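Local structure of trimethylamine-N-oxide reductase (Haemophilus influenzae, 7L5I) at residues Lys294-Tyr300 against Ser628-Phe634. The protein probably reduces S- or N-oxides such as trimethylamine N-oxide at a molybdenum centre held by two molybdopterin guanine dinucleotide cofactors. Sequence-based numbering, arbitrary orientation.
Sequences KKYTSGY and SGKIEIF
Lys630 lays its aliphatic chain over the peptide backbone where helix 290-296 gives way to strand 297-298, with CD 3.5 Å from Lys295 O. A bend at chi3 (-67°) in a chain extended at chi2 and chi4 turns the ammonium back to Thr297 O, and NZ donates to it over 3.1 Å from above the carbonyl plane. Water carries the same ammonium on to Lys294 O and, through a second molecule, to Ser298 OG. Alongside this side chain the backbones pair as a two-stranded parallel sheet, plain structural packing that joins segments over 300 residues apart, its centre about 30 Å from that of the chain. Ile631 N donates to Tyr296 O, and Ser298 N to Ile631 O at 2.8 Å. Ser298 O then receives Phe634 N at 168°, with a weak second bond from Ile633 N. On the Thr297 face, Ile633 CD1 reaches Thr297 CB (3.8 Å) and the Tyr300 ring edge, and helix 359-372 adds Ser370 and Met371. On the other face, Ser298 CB rests 3.4 Å from Ser628 OG, which donates to the anti lone pair of Glu632 OE2 and accepts from Lys630 N in an ST turn. Gly299, with phi at 93°, lets the chain turn into helix 300-307. Three NZ bonds, two to water, imply a hydrated charge that probably offsets the partial negative charge of Thr297 O and, through water, of Lys294 O, while main-chain bonds set the register.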
ATOM      1  N   LYS A 294      26.340   2.472 -23.113  1.00 18.58           N
ATOM      2  CA  LYS A 294      27.730   2.156 -22.824  1.00 19.14           C
ATOM      3  C   LYS A 294      28.240   2.921 -21.606  1.00 19.30           C
ATOM      4  O   LYS A 294      28.981   2.376 -20.792  1.00 20.10           O
ATOM      5  CB  LYS A 294      28.604   2.483 -24.031  1.00 21.74           C
ATOM      6  CG  LYS A 294      30.073   2.236 -23.762  1.00 29.61           C
ATOM      7  CD  LYS A 294      30.919   2.325 -25.020  1.00 44.53           C
ATOM      8  CE  LYS A 294      32.290   1.689 -24.786  1.00 56.09           C
ATOM      9  NZ  LYS A 294      33.287   2.085 -25.822  1.00 68.49           N
ATOM     10  N   LYS A 295      27.845   4.185 -21.478  1.00 15.97           N
ATOM     11  CA  LYS A 295      28.418   5.074 -20.482  1.00 16.83           C
ATOM     12  C   LYS A 295      27.754   4.919 -19.119  1.00 19.16           C
ATOM     13  O   LYS A 295      28.419   5.095 -18.097  1.00 15.75           O
ATOM     14  CB  LYS A 295      28.279   6.509 -20.970  1.00 15.80           C
ATOM     15  CG  LYS A 295      28.910   7.568 -20.085  1.00 21.33           C
ATOM     16  CD  LYS A 295      28.867   8.941 -20.766  1.00 26.77           C
ATOM     17  CE  LYS A 295      29.500  10.002 -19.873  1.00 32.94           C
ATOM     18  NZ  LYS A 295      29.183  11.394 -20.286  1.00 32.96           N
ATOM     19  N   TYR A 296      26.466   4.577 -19.076  1.00 13.64           N
ATOM     20  CA  TYR A 296      25.693   4.660 -17.837  1.00 11.53           C
ATOM     21  C   TYR A 296      25.104   3.336 -17.372  1.00 14.90           C
ATOM     22  O   TYR A 296      24.466   3.299 -16.302  1.00 13.51           O
ATOM     23  CB  TYR A 296      24.559   5.683 -18.013  1.00 14.00           C
ATOM     24  CG  TYR A 296      25.006   7.096 -18.303  1.00 13.92           C
ATOM     25  CD1 TYR A 296      25.419   7.956 -17.284  1.00 13.13           C
ATOM     26  CD2 TYR A 296      25.019   7.578 -19.607  1.00 17.57           C
ATOM     27  CE1 TYR A 296      25.811   9.247 -17.567  1.00 14.73           C
ATOM     28  CE2 TYR A 296      25.395   8.860 -19.895  1.00 18.83           C
ATOM     29  CZ  TYR A 296      25.808   9.693 -18.876  1.00 16.59           C
ATOM     30  OH  TYR A 296      26.183  10.983 -19.191  1.00 18.05           O
ATOM     31  N   THR A 297      25.297   2.249 -18.120  1.00 14.51           N
ATOM     32  CA  THR A 297      24.757   0.963 -17.721  1.00 14.48           C
ATOM     33  C   THR A 297      25.838  -0.104 -17.747  1.00 15.95           C
ATOM     34  O   THR A 297      26.907   0.063 -18.347  1.00 16.79           O
ATOM     35  CB  THR A 297      23.579   0.511 -18.606  1.00 14.49           C
ATOM     36  OG1 THR A 297      24.075  -0.014 -19.858  1.00 18.18           O
ATOM     37  CG2 THR A 297      22.625   1.657 -18.868  1.00 17.29           C
ATOM     38  N   SER A 298      25.549  -1.194 -17.056  1.00 14.72           N
ATOM     39  CA  SER A 298      26.395  -2.379 -17.019  1.00 16.91           C
ATOM     40  C   SER A 298      25.566  -3.559 -17.498  1.00 17.87           C
ATOM     41  O   SER A 298      24.454  -3.781 -17.010  1.00 16.43           O
ATOM     42  CB  SER A 298      26.934  -2.635 -15.612  1.00 19.55           C
ATOM     43  OG  SER A 298      27.795  -3.762 -15.599  1.00 28.50           O
ATOM     44  N   GLY A 299      26.082  -4.281 -18.488  1.00 17.33           N
ATOM     45  CA  GLY A 299      25.471  -5.521 -18.900  1.00 17.68           C
ATOM     46  C   GLY A 299      24.478  -5.430 -20.035  1.00 19.14           C
ATOM     47  O   GLY A 299      23.765  -6.409 -20.284  1.00 21.09           O
ATOM     48  N   TYR A 300      24.392  -4.290 -20.728  1.00 16.79           N
ATOM     49  CA  TYR A 300      23.406  -4.167 -21.790  1.00 16.43           C
ATOM     50  C   TYR A 300      23.637  -5.211 -22.884  1.00 18.68           C
ATOM     51  O   TYR A 300      22.681  -5.782 -23.422  1.00 20.24           O
ATOM     52  CB  TYR A 300      23.400  -2.768 -22.414  1.00 17.92           C
ATOM     53  CG  TYR A 300      22.519  -2.774 -23.648  1.00 18.93           C
ATOM     54  CD1 TYR A 300      21.127  -2.807 -23.526  1.00 19.17           C
ATOM     55  CD2 TYR A 300      23.065  -2.864 -24.924  1.00 20.54           C
ATOM     56  CE1 TYR A 300      20.310  -2.892 -24.648  1.00 18.70           C
ATOM     57  CE2 TYR A 300      22.253  -2.938 -26.043  1.00 19.54           C
ATOM     58  CZ  TYR A 300      20.880  -2.941 -25.900  1.00 20.82           C
ATOM     59  OH  TYR A 300      20.052  -3.019 -27.013  1.00 20.97           O
ATOM     60  N   SER A 628      29.034  -1.821 -10.274  1.00 16.08           N
ATOM     61  CA  SER A 628      29.701  -1.173 -11.393  1.00 16.54           C
ATOM     62  C   SER A 628      29.723   0.349 -11.299  1.00 16.62           C
ATOM     63  O   SER A 628      30.370   0.999 -12.120  1.00 16.51           O
ATOM     64  CB  SER A 628      28.989  -1.573 -12.689  1.00 18.06           C
ATOM     65  OG  SER A 628      27.659  -1.072 -12.647  1.00 18.67           O
ATOM     66  N   GLY A 629      29.016   0.935 -10.352  1.00 13.36           N
ATOM     67  CA  GLY A 629      28.777   2.358 -10.365  1.00 14.95           C
ATOM     68  C   GLY A 629      27.769   2.813 -11.395  1.00 14.28           C
ATOM     69  O   GLY A 629      27.541   4.020 -11.518  1.00 15.17           O
ATOM     70  N   LYS A 630      27.177   1.887 -12.142  1.00 15.50           N
ATOM     71  CA  LYS A 630      26.236   2.182 -13.204  1.00 15.08           C
ATOM     72  C   LYS A 630      24.915   1.465 -12.952  1.00 12.32           C
ATOM     73  O   LYS A 630      24.754   0.693 -11.994  1.00 13.35           O
ATOM     74  CB  LYS A 630      26.843   1.779 -14.560  1.00 14.58           C
ATOM     75  CG  LYS A 630      28.111   2.565 -14.911  1.00 18.21           C
ATOM     76  CD  LYS A 630      28.725   2.117 -16.246  1.00 23.88           C
ATOM     77  CE  LYS A 630      29.256   0.711 -16.134  1.00 24.71           C
ATOM     78  NZ  LYS A 630      29.886   0.293 -17.434  1.00 33.02           N
ATOM     79  N   ILE A 631      23.955   1.730 -13.837  1.00 13.19           N
ATOM     80  CA  ILE A 631      22.693   0.998 -13.870  1.00 13.47           C
ATOM     81  C   ILE A 631      22.941  -0.459 -14.258  1.00 14.53           C
ATOM     82  O   ILE A 631      23.438  -0.742 -15.345  1.00 16.12           O
ATOM     83  CB  ILE A 631      21.719   1.647 -14.858  1.00 12.62           C
ATOM     84  CG1 ILE A 631      21.457   3.098 -14.481  1.00 14.07           C
ATOM     85  CG2 ILE A 631      20.424   0.864 -14.903  1.00 15.02           C
ATOM     86  CD1 ILE A 631      20.758   3.896 -15.580  1.00 16.08           C
ATOM     87  N   GLU A 632      22.501  -1.390 -13.419  1.00 15.55           N
ATOM     88  CA  GLU A 632      22.819  -2.808 -13.604  1.00 16.01           C
ATOM     89  C   GLU A 632      21.678  -3.477 -14.361  1.00 16.62           C
ATOM     90  O   GLU A 632      20.739  -4.016 -13.783  1.00 15.00           O
ATOM     91  CB  GLU A 632      23.096  -3.485 -12.265  1.00 16.06           C
ATOM     92  CG  GLU A 632      24.219  -2.848 -11.488  1.00 19.55           C
ATOM     93  CD  GLU A 632      25.431  -3.754 -11.322  1.00 29.57           C
ATOM     94  OE1 GLU A 632      25.263  -4.919 -10.889  1.00 27.37           O
ATOM     95  OE2 GLU A 632      26.560  -3.285 -11.612  1.00 27.50           O
ATOM     96  N   ILE A 633      21.776  -3.435 -15.683  1.00 14.12           N
ATOM     97  CA  ILE A 633      20.845  -4.202 -16.518  1.00 14.90           C
ATOM     98  C   ILE A 633      21.095  -5.691 -16.354  1.00 18.38           C
ATOM     99  O   ILE A 633      20.159  -6.480 -16.261  1.00 18.07           O
ATOM    100  CB  ILE A 633      20.976  -3.755 -17.978  1.00 15.64           C
ATOM    101  CG1 ILE A 633      20.487  -2.314 -18.111  1.00 15.11           C
ATOM    102  CG2 ILE A 633      20.181  -4.696 -18.884  1.00 20.28           C
ATOM    103  CD1 ILE A 633      20.619  -1.747 -19.519  1.00 18.49           C
ATOM    104  N   PHE A 634      22.360  -6.094 -16.321  1.00 14.93           N
ATOM    105  CA  PHE A 634      22.775  -7.408 -15.845  1.00 15.23           C
ATOM    106  C   PHE A 634      23.419  -7.211 -14.484  1.00 17.61           C
ATOM    107  O   PHE A 634      24.329  -6.380 -14.336  1.00 20.90           O
ATOM    108  CB  PHE A 634      23.755  -8.061 -16.808  1.00 17.20           C
ATOM    109  CG  PHE A 634      24.081  -9.493 -16.447  1.00 19.73           C
ATOM    110  CD1 PHE A 634      25.068  -9.777 -15.537  1.00 22.26           C
ATOM    111  CD2 PHE A 634      23.383 -10.538 -17.024  1.00 25.04           C
ATOM    112  CE1 PHE A 634      25.362 -11.082 -15.211  1.00 25.55           C
ATOM    113  CE2 PHE A 634      23.677 -11.848 -16.701  1.00 26.75           C
ATOM    114  CZ  PHE A 634      24.666 -12.114 -15.789  1.00 24.80           C
TER
HETATM  115  O   HOH W   1      31.115   2.261 -18.841  1.00 31.84           O
HETATM  116  O   HOH W   2      26.920  -6.344 -14.527  1.00 31.17           O
HETATM  117  O   HOH W   3      30.329  -2.543 -16.487  1.00 35.43           O